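Tni2 (Pseudomonas fluorescens, PDB 6B12) probably acts as an immunity protein that binds and neutralises a cognate toxic effector. Local coordinates at residues S84-R87 / Q88-I91; E17-V21 / D22-A26. All coordinates share one frame; numbering follows the deposited sequence.

Interaction 1: residues S84-R87 / Q88-I91; sequences SGDR and QQQI
Gln88 folds back over Asp86, and its side chain is the one to follow. Its CB lies 3.5 Å from Asp86 OD1. One atom further out, Gln88 CG sits 3.6 Å from Asp86 CG, so the methylene rests against the carboxylate. The chain then bends at chi2 (-50°), which turns the amide back toward the main chain and brings Gln88 CD to 3.8 Å from Asp86 O. There Gln88 NE2 donates to Asp86 O at 2.9 Å, nearly straight and almost in the amide plane. Amide and carboxylate planes stand about perpendicular. The carboxylate does its own work on the inner side of the turn: Asp86 OD1 takes the backbone Gln88 N at 3.1 Å from above its plane, and Ser84 OG donates to the same Asp86 OD1 at 2.7 Å, arriving nearly along the C-O axis. Ser84 OG in turn accepts from Gln89 N at 3.2 Å, while Ser84 N bonds to Gln89 O at 3.0 Å. Arg87 N closes the type I turn on Ser84 O, and Trp41 touches Asp86 from strand 34-41. The whole is a beta hairpin whose connection opens with a side-chain-braced type I turn and joins antiparallel strands 78-84 and 90-92.

Interaction 2: residues E17-V21 / D22-A26; sequences ENMTV and DQMIA
Thr20 and Gln23 grip each other twice. The amide Thr20 N donates to Gln23 OE1 at 2.9 Å, and Gln23 N donates to Thr20 OG1 at 3.1 Å, the reciprocal pair of a capping box with Thr20 as N-cap. With chi1 at 67°, Thr20 OG1 is swung round to the first turn; Gln23, extended beyond CG, passes close to it, Gln23 CG 3.2 Å from Thr20 OG1, before its amide oxygen gets back to the loop. Thr20 N stands above the plane of that amide instead of on a lone pair. Main-chain bonds follow, Met24 N to Thr20 O and Ile25 N to Val21 O. Around this polar knot lies the apolar packing. Selenomethionine Met19 crosses selenomethionine Met24 at about a right angle, Met19 SE 3.8 Å from Met24 CG, and both touch Trp29. Within the first turn, Val21 CG1 touches Ile25 CD1 at 3.6 Å. The other protein of the complex hydrogen-bonds Asp22 OD1. The chemistry implies a helix start in which Thr20 and Gln23 satisfy each other's backbone amides, and the same turn, through Val21, Asp22 and Met24, also packs on that other protein.

How the interactions relate
Both contacts are local and are settled by side chains bonding to backbone amides, but they finish different elements. Interaction 1 turns one strand into the next at the solvent-facing edge of a four-stranded sheet, none of its touching residues buried, and it is almost wholly polar, with one carboxylate oxygen as its hub. Interaction 2 starts the chain's single short helix after strand 14-16; it is partly buried and adds aliphatic and selenium contacts to its polar cap. The centres of interactions 1 and 2 are about 27 Å apart, and the two do not touch. Both have neighbours in their own chain, strand 34-41 beside interaction 1 and Trp29 beside interaction 2, but only interaction 2 also meets the other protein.

Interaction 1: residues S84-R87 / Q88-I91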
# COMPACT_ATOMS: atom_id res chain seq x y z
N SER C 84 14.46 7.82 -14.76
CA SER C 84 14.52 9.22 -15.15
C SER C 84 13.37 9.55 -16.11
O SER C 84 12.82 8.69 -16.79
CB SER C 84 15.87 9.53 -15.82
OG SER C 84 16.04 8.81 -17.03
N GLY C 85 12.99 10.83 -16.14
CA GLY C 85 11.90 11.21 -17.03
C GLY C 85 12.19 10.95 -18.49
O GLY C 85 11.27 10.65 -19.28
N ASP C 86 13.45 11.06 -18.90
CA ASP C 86 13.75 10.78 -20.30
C ASP C 86 13.93 9.29 -20.57
O ASP C 86 14.23 8.90 -21.71
CB ASP C 86 14.97 11.59 -20.78
CG ASP C 86 16.26 11.24 -20.07
OD1 ASP C 86 16.29 10.34 -19.21
OD2 ASP C 86 17.28 11.90 -20.41
N ARG C 87 13.72 8.47 -19.54
CA ARG C 87 13.77 7.01 -19.60
C ARG C 87 15.14 6.49 -19.99
O ARG C 87 15.27 5.34 -20.39
CB ARG C 87 12.70 6.47 -20.56
CG ARG C 87 12.03 5.16 -20.07
CD ARG C 87 12.45 3.95 -20.86
NE ARG C 87 12.08 3.99 -22.26
CZ ARG C 87 12.95 4.04 -23.27
NH1 ARG C 87 14.26 4.07 -23.02
NH2 ARG C 87 12.51 4.05 -24.52
N GLN C 88 16.20 7.30 -19.88
CA GLN C 88 17.51 6.82 -20.30
C GLN C 88 18.24 6.09 -19.19
O GLN C 88 19.12 5.27 -19.48
CB GLN C 88 18.37 7.98 -20.82
CG GLN C 88 17.81 8.66 -22.08
CD GLN C 88 17.45 7.66 -23.19
OE1 GLN C 88 18.33 7.15 -23.88
NE2 GLN C 88 16.15 7.40 -23.36
N GLN C 89 17.92 6.35 -17.93
CA GLN C 89 18.65 5.75 -16.82
C GLN C 89 17.66 5.31 -15.77
O GLN C 89 16.55 5.84 -15.66
CB GLN C 89 19.67 6.72 -16.21
CG GLN C 89 20.62 7.37 -17.21
CD GLN C 89 20.35 8.87 -17.38
OE1 GLN C 89 19.62 9.47 -16.59
NE2 GLN C 89 20.94 9.46 -18.41
N GLN C 90 18.08 4.34 -14.96
CA GLN C 90 17.25 3.99 -13.83
C GLN C 90 18.16 3.48 -12.73
O GLN C 90 19.33 3.18 -12.94
CB GLN C 90 16.20 2.95 -14.20
CG GLN C 90 16.79 1.60 -14.50
CD GLN C 90 15.71 0.59 -14.83
OE1 GLN C 90 14.68 0.93 -15.40
NE2 GLN C 90 15.95 -0.65 -14.47
N ILE C 91 17.59 3.44 -11.53
CA ILE C 91 18.31 2.99 -10.33
C ILE C 91 17.40 2.03 -9.58
O ILE C 91 16.24 2.34 -9.31
CB ILE C 91 18.69 4.17 -9.41
CG1 ILE C 91 19.47 5.23 -10.18
CG2 ILE C 91 19.49 3.65 -8.19
CD1 ILE C 91 19.70 6.52 -9.39

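Interaction 2: residues E17-V21 / D22-A26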
# COMPACT_ATOMS: atom_id res chain seq x y z
N GLU C 17 -3.72 10.50 -14.84
CA GLU C 17 -2.98 10.87 -13.64
C GLU C 17 -3.94 11.51 -12.64
O GLU C 17 -4.79 12.32 -13.00
CB GLU C 17 -1.82 11.81 -13.97
CG GLU C 17 -0.89 11.95 -12.79
CD GLU C 17 0.41 12.70 -13.10
OE1 GLU C 17 0.56 13.29 -14.20
OE2 GLU C 17 1.27 12.69 -12.21
N ASN C 18 -3.83 11.08 -11.38
CA ASN C 18 -4.69 11.57 -10.30
C ASN C 18 -6.17 11.24 -10.53
O ASN C 18 -7.06 11.88 -9.95
CB ASN C 18 -4.50 13.07 -10.07
CG ASN C 18 -3.05 13.45 -9.84
OD1 ASN C 18 -2.28 12.70 -9.23
ND2 ASN C 18 -2.66 14.61 -10.35
N MSE C 19 -6.48 10.25 -11.36
CA MSE C 19 -7.81 9.66 -11.35
C MSE C 19 -7.94 8.98 -9.99
O MSE C 19 -7.02 8.30 -9.56
CB MSE C 19 -7.99 8.66 -12.50
CG MSE C 19 -9.28 7.87 -12.44
SE MSE C 19 -9.43 6.55 -13.86
CE MSE C 19 -9.64 7.79 -15.36
N THR C 20 -9.06 9.17 -9.30
CA THR C 20 -9.17 8.61 -7.96
C THR C 20 -9.77 7.20 -7.98
O THR C 20 -10.40 6.78 -8.95
CB THR C 20 -10.03 9.50 -7.07
OG1 THR C 20 -11.37 9.49 -7.55
CG2 THR C 20 -9.49 10.93 -7.07
N VAL C 21 -9.56 6.48 -6.87
CA VAL C 21 -10.21 5.18 -6.68
C VAL C 21 -11.72 5.30 -6.84
O VAL C 21 -12.35 4.45 -7.47
CB VAL C 21 -9.81 4.60 -5.31
CG1 VAL C 21 -10.74 3.44 -4.92
CG2 VAL C 21 -8.36 4.16 -5.37
N ASP C 22 -12.31 6.36 -6.29
CA ASP C 22 -13.77 6.50 -6.36
C ASP C 22 -14.23 6.71 -7.80
O ASP C 22 -15.31 6.23 -8.19
CB ASP C 22 -14.25 7.64 -5.48
CG ASP C 22 -14.07 7.34 -4.00
OD1 ASP C 22 -14.09 6.14 -3.63
OD2 ASP C 22 -13.89 8.29 -3.21
N GLN C 23 -13.45 7.43 -8.60
CA GLN C 23 -13.79 7.60 -10.00
C GLN C 23 -13.74 6.27 -10.74
O GLN C 23 -14.61 5.98 -11.58
CB GLN C 23 -12.86 8.64 -10.63
CG GLN C 23 -13.18 10.06 -10.14
CD GLN C 23 -12.13 11.10 -10.49
OE1 GLN C 23 -10.98 10.78 -10.79
NE2 GLN C 23 -12.53 12.37 -10.43
N MSE C 24 -12.76 5.43 -10.43
CA MSE C 24 -12.67 4.13 -11.07
C MSE C 24 -13.87 3.26 -10.72
O MSE C 24 -14.44 2.60 -11.59
CB MSE C 24 -11.38 3.42 -10.64
CG MSE C 24 -10.13 4.16 -11.02
SE MSE C 24 -8.57 3.22 -10.25
CE MSE C 24 -8.22 1.94 -11.66
N ILE C 25 -14.25 3.26 -9.44
CA ILE C 25 -15.39 2.47 -9.02
C ILE C 25 -16.66 2.98 -9.69
O ILE C 25 -17.49 2.19 -10.17
CB ILE C 25 -15.51 2.48 -7.48
CG1 ILE C 25 -14.33 1.72 -6.86
CG2 ILE C 25 -16.85 1.92 -7.02
CD1 ILE C 25 -14.05 2.10 -5.44
N ALA C 26 -16.83 4.30 -9.76
CA ALA C 26 -18.02 4.89 -10.37
C ALA C 26 -18.15 4.52 -11.84
O ALA C 26 -19.26 4.58 -12.39
CB ALA C 26 -18.00 6.41 -10.22